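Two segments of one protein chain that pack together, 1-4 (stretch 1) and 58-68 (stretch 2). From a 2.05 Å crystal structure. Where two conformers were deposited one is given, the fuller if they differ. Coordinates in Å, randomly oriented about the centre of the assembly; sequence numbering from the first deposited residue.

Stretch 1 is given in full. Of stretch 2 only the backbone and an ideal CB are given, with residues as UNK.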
ATOM      1  N   MET A   1      19.376  -3.319   4.832  1.00 34.72           N
ATOM      2  CA  MET A   1      19.355  -3.791   3.452  1.00 34.35           C
ATOM      3  C   MET A   1      18.435  -2.957   2.560  1.00 33.56           C
ATOM      4  O   MET A   1      17.595  -2.197   3.046  1.00 32.94           O
ATOM      5  CB  MET A   1      18.935  -5.260   3.397  1.00 34.60           C
ATOM      6  CG  MET A   1      20.067  -6.228   3.678  1.00 34.90           C
ATOM      7  SD  MET A   1      20.694  -6.078   5.357  1.00 35.90           S
ATOM      8  CE  MET A   1      19.444  -6.990   6.256  1.00 35.39           C
ATOM      9  N   GLU A   2      18.595  -3.131   1.250  1.00 33.89           N
ATOM     10  CA  GLU A   2      17.942  -2.326   0.227  1.00 34.03           C
ATOM     11  C   GLU A   2      16.828  -3.108  -0.459  1.00 33.57           C
ATOM     12  O   GLU A   2      16.669  -4.318  -0.276  1.00 33.90           O
ATOM     13  CB  GLU A   2      18.957  -1.867  -0.830  1.00 34.17           C
ATOM     14  CG  GLU A   2      20.134  -1.063  -0.301  1.00 34.68           C
ATOM     15  CD  GLU A   2      21.181  -0.775  -1.375  1.00 36.18           C
ATOM     16  OE1 GLU A   2      20.951  -1.122  -2.554  1.00 35.71           O
ATOM     17  OE2 GLU A   2      22.235  -0.199  -1.036  1.00 40.50           O
ATOM     18  N   GLN A   3      16.052  -2.393  -1.267  1.00 32.84           N
ATOM     19  CA  GLN A   3      15.196  -3.047  -2.241  1.00 32.52           C
ATOM     20  C   GLN A   3      16.034  -3.529  -3.420  1.00 32.46           C
ATOM     21  O   GLN A   3      17.138  -3.040  -3.669  1.00 32.84           O
ATOM     22  CB  GLN A   3      14.119  -2.098  -2.762  1.00 31.63           C
ATOM     23  CG  GLN A   3      13.163  -1.545  -1.732  1.00 31.63           C
ATOM     24  CD  GLN A   3      12.280  -0.466  -2.324  1.00 31.34           C
ATOM     25  OE1 GLN A   3      11.065  -0.451  -2.113  1.00 31.23           O
ATOM     26  NE2 GLN A   3      12.889   0.448  -3.076  1.00 30.80           N
ATOM     27  N   LYS A   4      15.486  -4.489  -4.158  0.38 32.71           N
ATOM     28  CA  LYS A   4      16.064  -4.882  -5.433  1.00 32.82           C
ATOM     29  C   LYS A   4      15.378  -4.080  -6.524  1.00 32.42           C
ATOM     30  O   LYS A   4      14.204  -4.348  -6.823  1.00 32.27           O
ATOM     31  CB  LYS A   4      15.885  -6.379  -5.674  1.00 33.09           C
ATOM     32  CG  LYS A   4      16.609  -6.899  -6.903  1.00 33.01           C
ATOM     33  CD  LYS A   4      18.101  -6.660  -6.778  1.00 33.93           C
ATOM     34  CE  LYS A   4      18.878  -7.304  -7.906  0.20 34.75           C
ATOM     35  NZ  LYS A   4      20.333  -7.094  -7.695  1.00 34.92           N
ATOM     36  N   UNK A  58       9.287   5.622   0.570  1.00 31.01           N
ATOM     37  CA  UNK A  58      10.603   5.082   0.871  1.00 30.90           C
ATOM     38  C   UNK A  58      10.428   3.733   1.552  1.00 31.09           C
ATOM     39  O   UNK A  58       9.469   3.514   2.300  1.00 30.51           O
ATOM     40  CB  UNK A  58      11.409   6.041   1.749  1.00 30.90           C
ATOM     41  N   UNK A  59      11.356   2.818   1.277  1.00 30.70           N
ATOM     42  CA  UNK A  59      11.304   1.495   1.880  1.00 30.81           C
ATOM     43  C   UNK A  59      12.701   0.890   1.893  1.00 31.63           C
ATOM     44  O   UNK A  59      13.497   1.140   0.987  1.00 31.47           O
ATOM     45  CB  UNK A  59      10.327   0.589   1.128  1.00 30.81           C
ATOM     46  N   UNK A  60      12.984   0.106   2.929  1.00 31.45           N
ATOM     47  CA  UNK A  60      14.224  -0.646   3.036  1.00 31.65           C
ATOM     48  C   UNK A  60      13.930  -1.921   3.808  1.00 31.46           C
ATOM     49  O   UNK A  60      12.841  -2.098   4.361  1.00 31.19           O
ATOM     50  CB  UNK A  60      15.322   0.175   3.715  1.00 31.65           C
ATOM     51  N   UNK A  61      14.914  -2.811   3.844  1.00 31.70           N
ATOM     52  CA  UNK A  61      14.778  -4.107   4.497  1.00 31.98           C
ATOM     53  C   UNK A  61      15.607  -4.108   5.774  1.00 32.69           C
ATOM     54  O   UNK A  61      16.829  -3.932   5.730  0.86 32.59           O
ATOM     55  CB  UNK A  61      15.210  -5.242   3.566  1.00 31.98           C
ATOM     56  N   UNK A  62      14.933  -4.286   6.914  1.00 32.34           N
ATOM     57  CA  UNK A  62      15.639  -4.439   8.182  1.00 32.95           C
ATOM     58  C   UNK A  62      16.273  -5.816   8.265  1.00 33.52           C
ATOM     59  O   UNK A  62      17.341  -5.991   8.865  1.00 34.03           O
ATOM     60  CB  UNK A  62      14.691  -4.217   9.362  1.00 32.95           C
ATOM     61  N   UNK A  63      15.638  -6.800   7.646  1.00 33.98           N
ATOM     62  CA  UNK A  63      16.079  -8.186   7.693  0.51 33.77           C
ATOM     63  C   UNK A  63      15.425  -8.915   6.531  1.00 35.44           C
ATOM     64  O   UNK A  63      14.532  -8.370   5.869  1.00 34.94           O
ATOM     65  CB  UNK A  63      15.733  -8.844   9.030  0.51 33.77           C
ATOM     66  N   UNK A  64      15.860 -10.148   6.236  1.00 36.35           N
ATOM     67  CA  UNK A  64      15.147 -10.928   5.209  1.00 36.63           C
ATOM     68  C   UNK A  64      13.682 -11.183   5.542  1.00 37.29           C
ATOM     69  O   UNK A  64      12.949 -11.665   4.670  0.93 37.93           O
ATOM     70  CB  UNK A  64      15.850 -12.271   5.002  1.00 36.63           C
ATOM     71  N   UNK A  65      13.230 -10.875   6.763  1.00 36.85           N
ATOM     72  CA  UNK A  65      11.845 -11.096   7.158  1.00 36.58           C
ATOM     73  C   UNK A  65      11.009  -9.829   7.232  1.00 35.19           C
ATOM     74  O   UNK A  65       9.779  -9.921   7.164  1.00 34.46           O
ATOM     75  CB  UNK A  65      11.810 -11.797   8.518  1.00 36.58           C
ATOM     76  N   UNK A  66      11.627  -8.664   7.404  1.00 34.72           N
ATOM     77  CA  UNK A  66      10.899  -7.427   7.652  1.00 33.02           C
ATOM     78  C   UNK A  66      11.340  -6.360   6.663  1.00 32.68           C
ATOM     79  O   UNK A  66      12.541  -6.150   6.460  1.00 32.15           O
ATOM     80  CB  UNK A  66      11.113  -6.948   9.089  1.00 33.02           C
ATOM     81  N   UNK A  67      10.361  -5.691   6.051  1.00 31.30           N
ATOM     82  CA  UNK A  67      10.608  -4.624   5.084  1.00 30.67           C
ATOM     83  C   UNK A  67       9.675  -3.461   5.387  1.00 31.44           C
ATOM     84  O   UNK A  67       8.548  -3.398   4.879  1.00 29.83           O
ATOM     85  CB  UNK A  67      10.413  -5.120   3.650  1.00 30.67           C
ATOM     86  N   UNK A  68      10.111  -2.520   6.221  1.00 30.76           N
ATOM     87  CA  UNK A  68       9.268  -1.364   6.535  1.00 30.06           C
ATOM     88  C   UNK A  68       9.164  -0.421   5.346  1.00 31.03           C
ATOM     89  O   UNK A  68      10.017  -0.398   4.459  1.00 30.23           O
ATOM     90  CB  UNK A  68       9.819  -0.614   7.749  1.00 30.06           C
TER

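Two backbone hydrogen bonds join the segments at position 61, with Met1 N donating to O of 61 (2.8 Å) and N of 61 donating to Met1 O (2.9 Å, 165°); side chains make most of the remaining contacts.

At position 58 the backbone is extended and no atom of stretch 1 lies within 5.5 Å of the ideal CB, so many residues would suit; it is Val58, in the t rotamer. Position 59 is also extended, and its CB points sideways, 3.5 Å from Gln3 OE1. A small or polar side chain fits readily beside this amide. The residue is Ser59, whose OG turns to its own stretch and donates to O of position 68 (2.7 Å).

At position 60, CB again points sideways and lies 3.4 Å from Met1 O, with Glu2 CA 5.0 Å away. To the side of the carbonyl the space is open, so a long or aromatic side chain is as acceptable as a short one. Tyr60 turns its ring there, with chi1 at 76°; Met1 O lies at the edge of the ring, near its plane, and approaches Tyr60 CB most closely (3.3 Å).

Position 61 points toward stretch 1, its CB 3.7 Å from Met1 CB and 4.2 Å from Glu2 O. A long, flexible chain could run along the Met1–Gln3 backbone, its methylenes covering it; leucine, glutamine or arginine would also be plausible. The deposited Lys61, m at chi1 and extended thereafter, does this: CD passes 3.3 Å from Glu2 O and CE 4.3 Å from Gln3 CA.

Positions 62, 63 and 64 direct CB away, leaving side-chain choice broad. Val62 contributes its O, 3.5 Å from Met1 CE. Ser63 places CA 3.8 Å from Met1 CE and accepts weak bonds at OG from N of 65 and 66. Pro64 brings CD within 4.4 Å of Met1 CE, a modest apolar contact.

Positions 65 and 66 are out of reach, and stretch 1 sets no preference; they are Asp65 and Leu66.

Position 67 points toward stretch 1, but its CB has no neighbour there within 5.5 Å, so only a longer side chain could bridge the gap to Gln3. Glu67, extended, places OE2 3.8 Å from Gln3 CG; a water lies 3.1 Å from Glu67 OE2 and 3.2 Å from Gln3 OE1, linking the two. Position 68, out of reach, is Pro68.

Stretch 2, residues 58-68: VSYKVSPDLEP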
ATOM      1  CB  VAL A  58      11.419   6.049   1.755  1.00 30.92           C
ATOM      2  CG1 VAL A  58      12.888   5.649   1.774  1.00 31.78           C
ATOM      3  CG2 VAL A  58      11.255   7.471   1.262  1.00 30.84           C
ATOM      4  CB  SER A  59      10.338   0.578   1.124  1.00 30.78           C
ATOM      5  OG  SER A  59      10.213  -0.675   1.774  1.00 31.12           O
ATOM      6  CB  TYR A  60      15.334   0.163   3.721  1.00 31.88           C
ATOM      7  CG  TYR A  60      15.202   0.286   5.229  1.00 32.32           C
ATOM      8  CD1 TYR A  60      16.119  -0.330   6.081  1.00 32.08           C
ATOM      9  CD2 TYR A  60      14.170   1.019   5.800  1.00 32.11           C
ATOM     10  CE1 TYR A  60      16.011  -0.216   7.461  1.00 31.58           C
ATOM     11  CE2 TYR A  60      14.053   1.139   7.177  1.00 32.12           C
ATOM     12  CZ  TYR A  60      14.975   0.525   8.002  1.00 32.12           C
ATOM     13  OH  TYR A  60      14.853   0.649   9.370  1.00 32.20           O
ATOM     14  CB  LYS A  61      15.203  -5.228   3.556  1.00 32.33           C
ATOM     15  CG  LYS A  61      14.351  -5.331   2.307  1.00 32.39           C
ATOM     16  CD  LYS A  61      14.831  -6.444   1.388  1.00 33.86           C
ATOM     17  CE  LYS A  61      14.001  -6.480   0.113  1.00 33.60           C
ATOM     18  NZ  LYS A  61      14.514  -7.452  -0.883  1.00 34.29           N
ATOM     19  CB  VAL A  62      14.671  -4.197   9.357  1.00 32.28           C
ATOM     20  CG1 VAL A  62      15.320  -4.571  10.680  1.00 33.46           C
ATOM     21  CG2 VAL A  62      14.219  -2.751   9.385  1.00 31.68           C
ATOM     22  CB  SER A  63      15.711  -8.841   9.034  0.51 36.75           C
ATOM     23  OG  SER A  63      14.312  -8.783   9.249  0.51 34.73           O
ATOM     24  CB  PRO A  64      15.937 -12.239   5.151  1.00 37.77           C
ATOM     25  CG  PRO A  64      17.310 -11.854   5.536  1.00 36.41           C
ATOM     26  CD  PRO A  64      17.153 -10.772   6.577  1.00 36.85           C
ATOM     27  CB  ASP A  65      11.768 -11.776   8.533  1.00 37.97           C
ATOM     28  CG  ASP A  65      12.763 -12.904   8.687  1.00 39.40           C
ATOM     29  OD1 ASP A  65      13.923 -12.621   9.050  1.00 44.48           O
ATOM     30  OD2 ASP A  65      12.380 -14.069   8.455  1.00 41.26           O
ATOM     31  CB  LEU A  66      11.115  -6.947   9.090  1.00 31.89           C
ATOM     32  CG  LEU A  66      10.569  -5.573   9.476  1.00 31.11           C
ATOM     33  CD1 LEU A  66       9.061  -5.509   9.298  1.00 31.29           C
ATOM     34  CD2 LEU A  66      10.946  -5.250  10.907  1.00 31.77           C
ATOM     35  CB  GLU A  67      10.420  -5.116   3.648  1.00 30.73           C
ATOM     36  CG  GLU A  67      10.618  -4.015   2.614  1.00 30.82           C
ATOM     37  CD  GLU A  67      10.568  -4.514   1.185  1.00 31.19           C
ATOM     38  OE1 GLU A  67      10.268  -5.705   0.963  1.00 31.57           O
ATOM     39  OE2 GLU A  67      10.834  -3.705   0.273  1.00 32.31           O
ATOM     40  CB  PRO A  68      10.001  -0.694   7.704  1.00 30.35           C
ATOM     41  CG  PRO A  68      11.014  -1.707   8.185  1.00 30.49           C
ATOM     42  CD  PRO A  68      11.364  -2.521   6.990  1.00 30.69           C
TER
HETATM   43  O   HOH W   1       9.618  -3.244  -2.510  1.00 33.52           O
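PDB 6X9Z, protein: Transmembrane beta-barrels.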